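Local coordinates for protein glutathione peroxidase (Schistosoma mansoni, PDB 2WGR) that catalyses the reduction of hydrogen peroxide by glutathione, giving glutathione disulfide and water as products, at residues A[14-19]-A[112-117]; A[33-38]-A[65-70]; A[73-78]-A[130-135]. All coordinates share one frame; numbering follows the deposited sequence. Where two conformers were deposited one is given.

Contact 1. Residues A[14-19]-A[112-117]; sequences FTVKDI and DDLYKF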
# COMPACT_ATOMS: atom_id res chain seq x y z
N PHE A 14 2.78 -10.24 -9.80
CA PHE A 14 1.74 -9.30 -10.24
C PHE A 14 2.35 -8.06 -10.87
O PHE A 14 3.45 -7.61 -10.49
CB PHE A 14 0.85 -8.90 -9.05
CG PHE A 14 0.08 -10.06 -8.49
CD1 PHE A 14 -1.18 -10.38 -9.01
CD2 PHE A 14 0.64 -10.87 -7.51
CE1 PHE A 14 -1.89 -11.46 -8.53
CE2 PHE A 14 -0.03 -11.99 -7.03
CZ PHE A 14 -1.32 -12.29 -7.52
N THR A 15 1.62 -7.49 -11.84
CA THR A 15 1.99 -6.26 -12.52
C THR A 15 0.87 -5.25 -12.31
O THR A 15 -0.30 -5.61 -12.40
CB THR A 15 2.19 -6.51 -14.02
OG1 THR A 15 3.28 -7.42 -14.18
CG2 THR A 15 2.46 -5.19 -14.84
N VAL A 16 1.25 -4.03 -11.95
CA VAL A 16 0.31 -2.92 -11.74
C VAL A 16 0.85 -1.66 -12.46
O VAL A 16 2.06 -1.51 -12.62
CB VAL A 16 0.17 -2.63 -10.20
CG1 VAL A 16 -0.62 -3.76 -9.55
CG2 VAL A 16 1.55 -2.48 -9.52
N LYS A 17 -0.04 -0.74 -12.85
CA LYS A 17 0.45 0.53 -13.39
C LYS A 17 0.83 1.49 -12.26
O LYS A 17 0.07 1.65 -11.27
CB LYS A 17 -0.58 1.23 -14.31
CG LYS A 17 -0.60 0.65 -15.71
CD LYS A 17 -1.66 1.30 -16.57
CE LYS A 17 -1.57 0.74 -18.01
NZ LYS A 17 -1.80 -0.73 -18.09
N ASP A 18 1.99 2.13 -12.42
CA ASP A 18 2.37 3.22 -11.50
C ASP A 18 1.55 4.48 -11.79
O ASP A 18 0.74 4.51 -12.70
CB ASP A 18 3.89 3.46 -11.47
CG ASP A 18 4.44 4.20 -12.70
OD1 ASP A 18 3.67 4.75 -13.52
OD2 ASP A 18 5.69 4.23 -12.82
N ILE A 19 1.76 5.51 -10.99
CA ILE A 19 0.87 6.68 -11.09
C ILE A 19 1.09 7.46 -12.40
O ILE A 19 0.25 8.27 -12.78
CB ILE A 19 1.06 7.60 -9.86
CG1 ILE A 19 -0.16 8.52 -9.74
CG2 ILE A 19 2.43 8.29 -9.87
CD1 ILE A 19 -0.37 9.08 -8.31
N ASP A 112 -8.24 -5.17 -8.21
CA ASP A 112 -6.99 -5.59 -8.81
C ASP A 112 -6.61 -6.96 -8.31
O ASP A 112 -6.75 -7.25 -7.10
CB ASP A 112 -5.86 -4.61 -8.51
CG ASP A 112 -4.66 -4.83 -9.44
OD1 ASP A 112 -3.79 -5.66 -9.10
OD2 ASP A 112 -4.61 -4.20 -10.51
N ASP A 113 -6.06 -7.80 -9.19
CA ASP A 113 -5.58 -9.12 -8.74
C ASP A 113 -4.65 -9.09 -7.52
O ASP A 113 -4.70 -9.99 -6.66
CB ASP A 113 -4.88 -9.87 -9.89
CG ASP A 113 -5.87 -10.42 -10.92
OD1 ASP A 113 -7.09 -10.50 -10.62
OD2 ASP A 113 -5.41 -10.74 -12.03
N LEU A 114 -3.78 -8.08 -7.45
CA LEU A 114 -2.91 -7.93 -6.28
C LEU A 114 -3.74 -7.97 -4.98
O LEU A 114 -3.38 -8.64 -4.02
CB LEU A 114 -2.11 -6.64 -6.38
CG LEU A 114 -1.30 -6.32 -5.12
CD1 LEU A 114 -0.27 -7.43 -4.87
CD2 LEU A 114 -0.65 -4.93 -5.29
N TYR A 115 -4.83 -7.21 -4.94
CA TYR A 115 -5.63 -7.15 -3.72
C TYR A 115 -6.45 -8.42 -3.48
O TYR A 115 -6.62 -8.85 -2.33
CB TYR A 115 -6.50 -5.87 -3.69
CG TYR A 115 -5.77 -4.74 -2.98
CD1 TYR A 115 -4.81 -3.97 -3.66
CD2 TYR A 115 -6.00 -4.48 -1.63
CE1 TYR A 115 -4.13 -2.96 -3.01
CE2 TYR A 115 -5.31 -3.45 -0.95
CZ TYR A 115 -4.37 -2.71 -1.65
OH TYR A 115 -3.70 -1.69 -1.04
N LYS A 116 -6.90 -9.05 -4.55
CA LYS A 116 -7.53 -10.35 -4.39
C LYS A 116 -6.55 -11.32 -3.70
O LYS A 116 -6.94 -12.06 -2.79
CB LYS A 116 -7.99 -10.86 -5.76
CG LYS A 116 -9.14 -10.03 -6.33
CD LYS A 116 -9.71 -10.71 -7.58
CE LYS A 116 -10.90 -9.91 -8.15
NZ LYS A 116 -11.43 -10.55 -9.43
N PHE A 117 -5.28 -11.29 -4.12
CA PHE A 117 -4.20 -12.12 -3.53
C PHE A 117 -3.95 -11.76 -2.05
O PHE A 117 -3.98 -12.63 -1.15
CB PHE A 117 -2.93 -11.97 -4.38
CG PHE A 117 -1.72 -12.67 -3.78
CD1 PHE A 117 -0.67 -11.91 -3.28
CD2 PHE A 117 -1.68 -14.06 -3.68
CE1 PHE A 117 0.44 -12.53 -2.69
CE2 PHE A 117 -0.58 -14.70 -3.10
CZ PHE A 117 0.51 -13.92 -2.61
O HOH W 1 -2.17 -7.00 -10.81
O HOH W 2 -3.23 -4.19 -12.50
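D112 meets V16 at the point where helix 113-121 begins, and it shows how one carboxylate can serve a helix end and a neighbouring strand together. Its side chain swings away from its own backbone N (chi1 -164°), which places OD1 where it can accept from L114 N at 2.9 Å, the N-cap bond of the helix. This donor arrives on the anti side of OD1, somewhat out of the carboxylate plane. The same oxygen lies 3.7 Å from V16 CG1, the two side chains crossing at about a right angle. A water near the carboxylate extends the contact to the strand backbone, 2.7 Å from D112 OD1 and 2.8 Å from T15 O.

One residue on, D113 turns its CB to the edge of the F14 ring, with CB 3.6 Å from F14 CE1 and close to the ring plane. Strand 15-17 is half of a two-stranded antiparallel hairpin with strand 23-25, near the N-terminus of the thioredoxin-type fold of glutathione peroxidases; here the start of helix 113-121 packs on V16 of that hairpin and on F14, which leads into it.

L114 covers a face of the F14 ring through its backbone: its CA stands above the plane, offset toward the rim. The leucine's methyl CD2 reaches toward V16 CG1, 4.4 Å away, and both side chains also touch F70 of strand 65-71.

F117, one turn on from D113, brings its CB to 3.5 Å from F14 CZ. The two phenyl groups meet obliquely, their centroids 5.3 Å apart and their planes inclined by 32°, with F14 CE2 lying over a face of the F117 ring. W8 adds an edge-to-face contact with F14.

Contact 2. Residues A[33-38]-A[65-70]; sequences VCLIVN and LRILAF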
# COMPACT_ATOMS: atom_id res chain seq x y z
N VAL A 33 11.17 -5.41 2.09
CA VAL A 33 9.94 -5.53 2.90
C VAL A 33 8.98 -4.46 2.34
O VAL A 33 9.34 -3.28 2.25
CB VAL A 33 10.23 -5.25 4.40
CG1 VAL A 33 8.92 -5.12 5.21
CG2 VAL A 33 11.12 -6.35 4.96
N CYS A 34 7.79 -4.88 1.95
CA CYS A 34 6.78 -3.96 1.39
C CYS A 34 5.62 -3.72 2.34
O CYS A 34 5.12 -4.67 2.98
CB CYS A 34 6.20 -4.50 0.09
SG CYS A 34 7.41 -4.67 -1.26
N LEU A 35 5.21 -2.46 2.40
CA LEU A 35 4.01 -2.05 3.12
C LEU A 35 3.04 -1.53 2.07
O LEU A 35 3.29 -0.50 1.44
CB LEU A 35 4.37 -0.97 4.16
CG LEU A 35 3.17 -0.52 5.00
CD1 LEU A 35 2.68 -1.66 5.85
CD2 LEU A 35 3.54 0.66 5.87
N ILE A 36 1.95 -2.28 1.88
CA ILE A 36 0.99 -1.97 0.82
C ILE A 36 -0.25 -1.30 1.41
O ILE A 36 -0.91 -1.88 2.27
CB ILE A 36 0.64 -3.24 0.02
CG1 ILE A 36 1.96 -3.81 -0.58
CG2 ILE A 36 -0.44 -2.93 -1.04
CD1 ILE A 36 1.79 -5.08 -1.41
N VAL A 37 -0.53 -0.09 0.94
CA VAL A 37 -1.55 0.77 1.55
C VAL A 37 -2.52 1.27 0.47
O VAL A 37 -2.08 1.79 -0.55
CB VAL A 37 -0.88 2.00 2.21
CG1 VAL A 37 -1.92 2.80 3.00
CG2 VAL A 37 0.27 1.57 3.12
N ASN A 38 -3.83 1.11 0.69
CA ASN A 38 -4.81 1.80 -0.18
C ASN A 38 -5.03 3.20 0.33
O ASN A 38 -5.22 3.37 1.50
CB ASN A 38 -6.13 1.03 -0.33
CG ASN A 38 -6.86 0.82 0.99
OD1 ASN A 38 -6.34 0.16 1.90
ND2 ASN A 38 -8.07 1.40 1.10
N LEU A 65 12.82 -0.98 3.40
CA LEU A 65 11.36 -0.76 3.39
C LEU A 65 10.91 -0.14 2.07
O LEU A 65 11.46 0.87 1.64
CB LEU A 65 10.92 0.16 4.53
CG LEU A 65 9.40 0.42 4.58
CD1 LEU A 65 8.59 -0.86 4.86
CD2 LEU A 65 9.12 1.49 5.63
N ARG A 66 9.89 -0.74 1.45
CA ARG A 66 9.29 -0.16 0.24
C ARG A 66 7.80 0.02 0.49
O ARG A 66 7.07 -0.97 0.61
CB ARG A 66 9.50 -1.06 -0.99
CG ARG A 66 10.97 -1.24 -1.30
CD ARG A 66 11.61 0.07 -1.78
NE ARG A 66 13.04 -0.10 -2.14
CZ ARG A 66 14.05 -0.07 -1.26
NH1 ARG A 66 13.85 0.13 0.03
NH2 ARG A 66 15.30 -0.24 -1.71
N ILE A 67 7.36 1.27 0.59
CA ILE A 67 5.92 1.57 0.74
C ILE A 67 5.30 1.71 -0.64
O ILE A 67 5.84 2.43 -1.53
CB ILE A 67 5.74 2.86 1.57
CG1 ILE A 67 6.29 2.63 2.97
CG2 ILE A 67 4.27 3.28 1.58
CD1 ILE A 67 6.45 3.95 3.76
N LEU A 68 4.22 0.95 -0.85
CA LEU A 68 3.45 1.00 -2.10
C LEU A 68 2.09 1.60 -1.78
O LEU A 68 1.40 1.13 -0.87
CB LEU A 68 3.28 -0.40 -2.70
CG LEU A 68 4.52 -1.12 -3.21
CD1 LEU A 68 5.46 -1.50 -2.09
CD2 LEU A 68 4.10 -2.35 -4.02
N ALA A 69 1.72 2.64 -2.53
CA ALA A 69 0.43 3.32 -2.26
C ALA A 69 -0.48 3.25 -3.49
O ALA A 69 -0.11 3.73 -4.58
CB ALA A 69 0.67 4.78 -1.81
N PHE A 70 -1.64 2.62 -3.29
CA PHE A 70 -2.63 2.40 -4.33
C PHE A 70 -3.84 3.28 -4.07
O PHE A 70 -4.61 2.99 -3.18
CB PHE A 70 -3.06 0.92 -4.35
CG PHE A 70 -1.98 0.02 -4.87
CD1 PHE A 70 -1.87 -0.20 -6.23
CD2 PHE A 70 -1.01 -0.51 -4.00
CE1 PHE A 70 -0.84 -1.00 -6.75
CE2 PHE A 70 0.08 -1.30 -4.52
CZ PHE A 70 0.12 -1.55 -5.89
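Strands 33-38 and 65-70 are the two parallel strands of a beta-alpha-beta unit, joined through helix 46-60, in the central sheet of the thioredoxin-like fold. V33 pairs with L65, and the register runs unbroken to N38 with F70. Five backbone hydrogen bonds zigzag between them: R66 N gives to V33 O at 2.7 Å, L35 N to R66 O, L68 N to L35 O, V37 N to L68 O, and F70 N to V37 O at 2.9 Å, the last almost straight at 173°. CA-H...O contacts fill the intervals, the shortest from C34 CA to R66 O at 3.1 Å.

Side chains alternate between the two faces. With C34, I36 and N38 stand R66, L68 and F70. I36 chi1, near -59°, sets the CG2 branch opposite the backbone N, on the side of the phenyl ring of F70, where I36 CG2 meets F70 CD2 and F70 CE2 at a slant, 3.9 Å from each. R66 bends at chi2, carrying its guanidinium away from the strand pair; NH1 bonds L65 O and V61 O. On the other face, L35 CB lies 4.2 Å from I67 CG1 and 4.3 Å from L65 CD1.

Helix 46-60 packs against L35, L65 and I67, while helix 113-121 covers I36, N38 and F70. Strand 136-139 runs antiparallel beside 33-39, and strand 99-100 borders 65-71.

Contact 3. Residues A[73-78]-A[130-135]; sequences NQFGGQ and IKWNFS. With POP (pyrophosphate 2-), chain B.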
# COMPACT_ATOMS: atom_id res chain seq x y z
N ASN A 73 -10.96 4.74 -4.85
CA ASN A 73 -12.13 5.64 -4.68
C ASN A 73 -13.38 4.94 -4.11
O ASN A 73 -14.51 5.49 -4.18
CB ASN A 73 -12.43 6.37 -6.00
CG ASN A 73 -13.37 7.57 -5.82
OD1 ASN A 73 -13.23 8.33 -4.88
ND2 ASN A 73 -14.31 7.74 -6.77
N GLN A 74 -13.19 3.76 -3.52
CA GLN A 74 -14.36 2.94 -3.10
C GLN A 74 -14.90 3.27 -1.72
O GLN A 74 -15.89 2.66 -1.27
CB GLN A 74 -14.03 1.45 -3.16
CG GLN A 74 -13.90 0.97 -4.59
CD GLN A 74 -13.63 -0.50 -4.69
OE1 GLN A 74 -12.61 -1.01 -4.17
NE2 GLN A 74 -14.55 -1.22 -5.32
N PHE A 75 -14.26 4.22 -1.03
CA PHE A 75 -14.62 4.51 0.37
C PHE A 75 -15.03 5.96 0.54
O PHE A 75 -14.20 6.84 0.71
CB PHE A 75 -13.49 4.09 1.32
CG PHE A 75 -13.02 2.69 1.07
CD1 PHE A 75 -13.79 1.61 1.54
CD2 PHE A 75 -11.85 2.44 0.35
CE1 PHE A 75 -13.40 0.28 1.29
CE2 PHE A 75 -11.45 1.12 0.08
CZ PHE A 75 -12.22 0.03 0.56
N GLY A 76 -16.33 6.20 0.46
CA GLY A 76 -16.84 7.57 0.54
C GLY A 76 -16.55 8.48 -0.66
O GLY A 76 -16.75 9.71 -0.58
N GLY A 77 -16.10 7.91 -1.78
CA GLY A 77 -15.67 8.70 -2.95
C GLY A 77 -14.57 9.69 -2.60
O GLY A 77 -14.55 10.84 -3.09
N GLN A 78 -13.60 9.23 -1.81
CA GLN A 78 -12.58 10.15 -1.26
C GLN A 78 -11.26 10.14 -2.04
O GLN A 78 -10.28 10.77 -1.65
CB GLN A 78 -12.38 9.84 0.22
CG GLN A 78 -13.62 10.32 1.01
CD GLN A 78 -13.64 9.92 2.46
OE1 GLN A 78 -12.77 9.21 2.94
NE2 GLN A 78 -14.67 10.36 3.17
N ILE A 130 -11.68 -5.05 2.29
CA ILE A 130 -10.98 -3.89 2.85
C ILE A 130 -12.07 -2.98 3.46
O ILE A 130 -13.08 -2.68 2.81
CB ILE A 130 -10.22 -3.08 1.75
CG1 ILE A 130 -9.19 -3.99 1.04
CG2 ILE A 130 -9.54 -1.86 2.35
CD1 ILE A 130 -8.29 -4.83 2.01
N LYS A 131 -11.85 -2.55 4.70
CA LYS A 131 -12.91 -1.84 5.47
C LYS A 131 -13.06 -0.35 5.20
O LYS A 131 -14.18 0.19 5.29
CB LYS A 131 -12.77 -2.09 6.98
CG LYS A 131 -12.84 -3.55 7.41
CD LYS A 131 -14.14 -4.25 6.93
CE LYS A 131 -14.25 -5.65 7.58
NZ LYS A 131 -13.19 -6.58 7.03
N TRP A 132 -11.95 0.34 4.89
CA TRP A 132 -11.98 1.78 4.66
C TRP A 132 -10.65 2.19 3.99
O TRP A 132 -9.82 1.32 3.66
CB TRP A 132 -12.24 2.56 5.98
CG TRP A 132 -12.82 3.91 5.73
CD1 TRP A 132 -12.25 5.11 5.99
CD2 TRP A 132 -14.07 4.20 5.05
NE1 TRP A 132 -13.07 6.14 5.55
CE2 TRP A 132 -14.19 5.60 4.97
CE3 TRP A 132 -15.09 3.40 4.51
CZ2 TRP A 132 -15.27 6.23 4.36
CZ3 TRP A 132 -16.18 4.02 3.90
CH2 TRP A 132 -16.26 5.43 3.84
N ASN A 133 -10.48 3.48 3.73
CA ASN A 133 -9.18 4.00 3.27
C ASN A 133 -8.07 3.68 4.26
O ASN A 133 -8.31 3.62 5.48
CB ASN A 133 -9.24 5.52 3.08
CG ASN A 133 -10.38 5.96 2.18
OD1 ASN A 133 -10.49 5.53 1.03
ND2 ASN A 133 -11.27 6.81 2.74
N PHE A 134 -6.87 3.45 3.72
CA PHE A 134 -5.64 3.30 4.50
C PHE A 134 -5.56 2.00 5.32
O PHE A 134 -4.96 1.99 6.39
CB PHE A 134 -5.32 4.54 5.36
CG PHE A 134 -5.16 5.81 4.55
CD1 PHE A 134 -4.00 6.03 3.84
CD2 PHE A 134 -6.18 6.77 4.50
CE1 PHE A 134 -3.82 7.21 3.05
CE2 PHE A 134 -6.04 7.93 3.75
CZ PHE A 134 -4.85 8.16 3.01
N SER A 135 -6.08 0.89 4.78
CA SER A 135 -5.74 -0.40 5.35
C SER A 135 -4.32 -0.74 4.90
O SER A 135 -3.87 -0.25 3.87
CB SER A 135 -6.66 -1.48 4.80
OG SER A 135 -8.00 -1.11 5.13
P1 POP B . -9.54 -5.66 9.12
O1 POP B . -10.67 -6.40 8.43
O2 POP B . -9.87 -5.66 10.60
O3 POP B . -8.22 -6.39 8.95
O POP B . -9.51 -4.18 8.45
P2 POP B . -9.01 -4.30 6.93
O4 POP B . -9.59 -3.27 6.03
O5 POP B . -7.47 -4.30 6.96
O6 POP B . -9.49 -5.65 6.48
O HOH W 3 -12.05 6.17 -1.40
O HOH W 4 -12.93 9.07 5.73
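F75 packs its side chain against W132 and N133, and following it outward from CB shows how one phenylalanine can knit two loops together. CB sits over the six-membered ring of W132, 3.6 Å from the centroid and only 11° off the normal, a CH-pi contact. F75 CB is also 3.3 Å from N133 OD1, an oxygen that lies near the plane of the phenyl ring and at its edge. With chi1 at -50°, CG is turned away from the carbonyl carbon and the ring is directed toward segment 130-135. CG is met by the backbone at W132 C and N133 N; the W132 carbonyl carbon lies over the centre of one ring face, and Q74 CB is on the opposite face. F75 CD1 comes to 3.6 Å from W132 CA, and through this edge the phenyl ring faces the indole in an offset edge-to-face pair, planes 60° apart. Farther out, F75 CE1 approaches I130 O at 3.3 Å, and the tip F75 CZ ends 3.7 Å from I130 CG2.

Polar groups lie beside this packing. A water donates to Q78 OE1 at 2.8 Å and accepts from W132 NE1 at 2.9 Å, meeting the indole in its plane. Another water joins F75 N and N133 OD1. On the far side of segment 130-135, K131 N gives a bond to pyrophosphate O4 at 2.7 Å, and K131 NZ reaches O1.

Q78 also touches S43, the probable active-site position, which is changed in this structure. The trio Q78, W132 and N133, with S43, is consistent with the catalytic tetrad of glutathione peroxidases (selenocysteine or cysteine, Gln, Trp, Asn). F75 probably helps to set W132 and N133, although W132 also touches a crystal neighbour.

All three contacts touch one another within the thioredoxin-like fold. Contact 1 covers one side of the central strands of contact 2: L114 CD2 lies 3.5 Å from F70 CZ, and Y115 OH lies 3.3 Å from N38 N. Contacts 1 and 3 meet where Y115 CD2 comes to 4.2 Å from I130 CG1. The same N38 also joins contact 3, N38 O being probably bonded to F134 N at 2.8 Å and its ND2 probably to W132 O. The N38 side chain is about 6 Å from the pyrophosphate. Segment 130-135 carries ligand-pocket residues, while Q78 across from it lies about 3 Å from S43, side chain to side chain. Contact 1 stands back, the L114 side chain about 14 Å from the ligand.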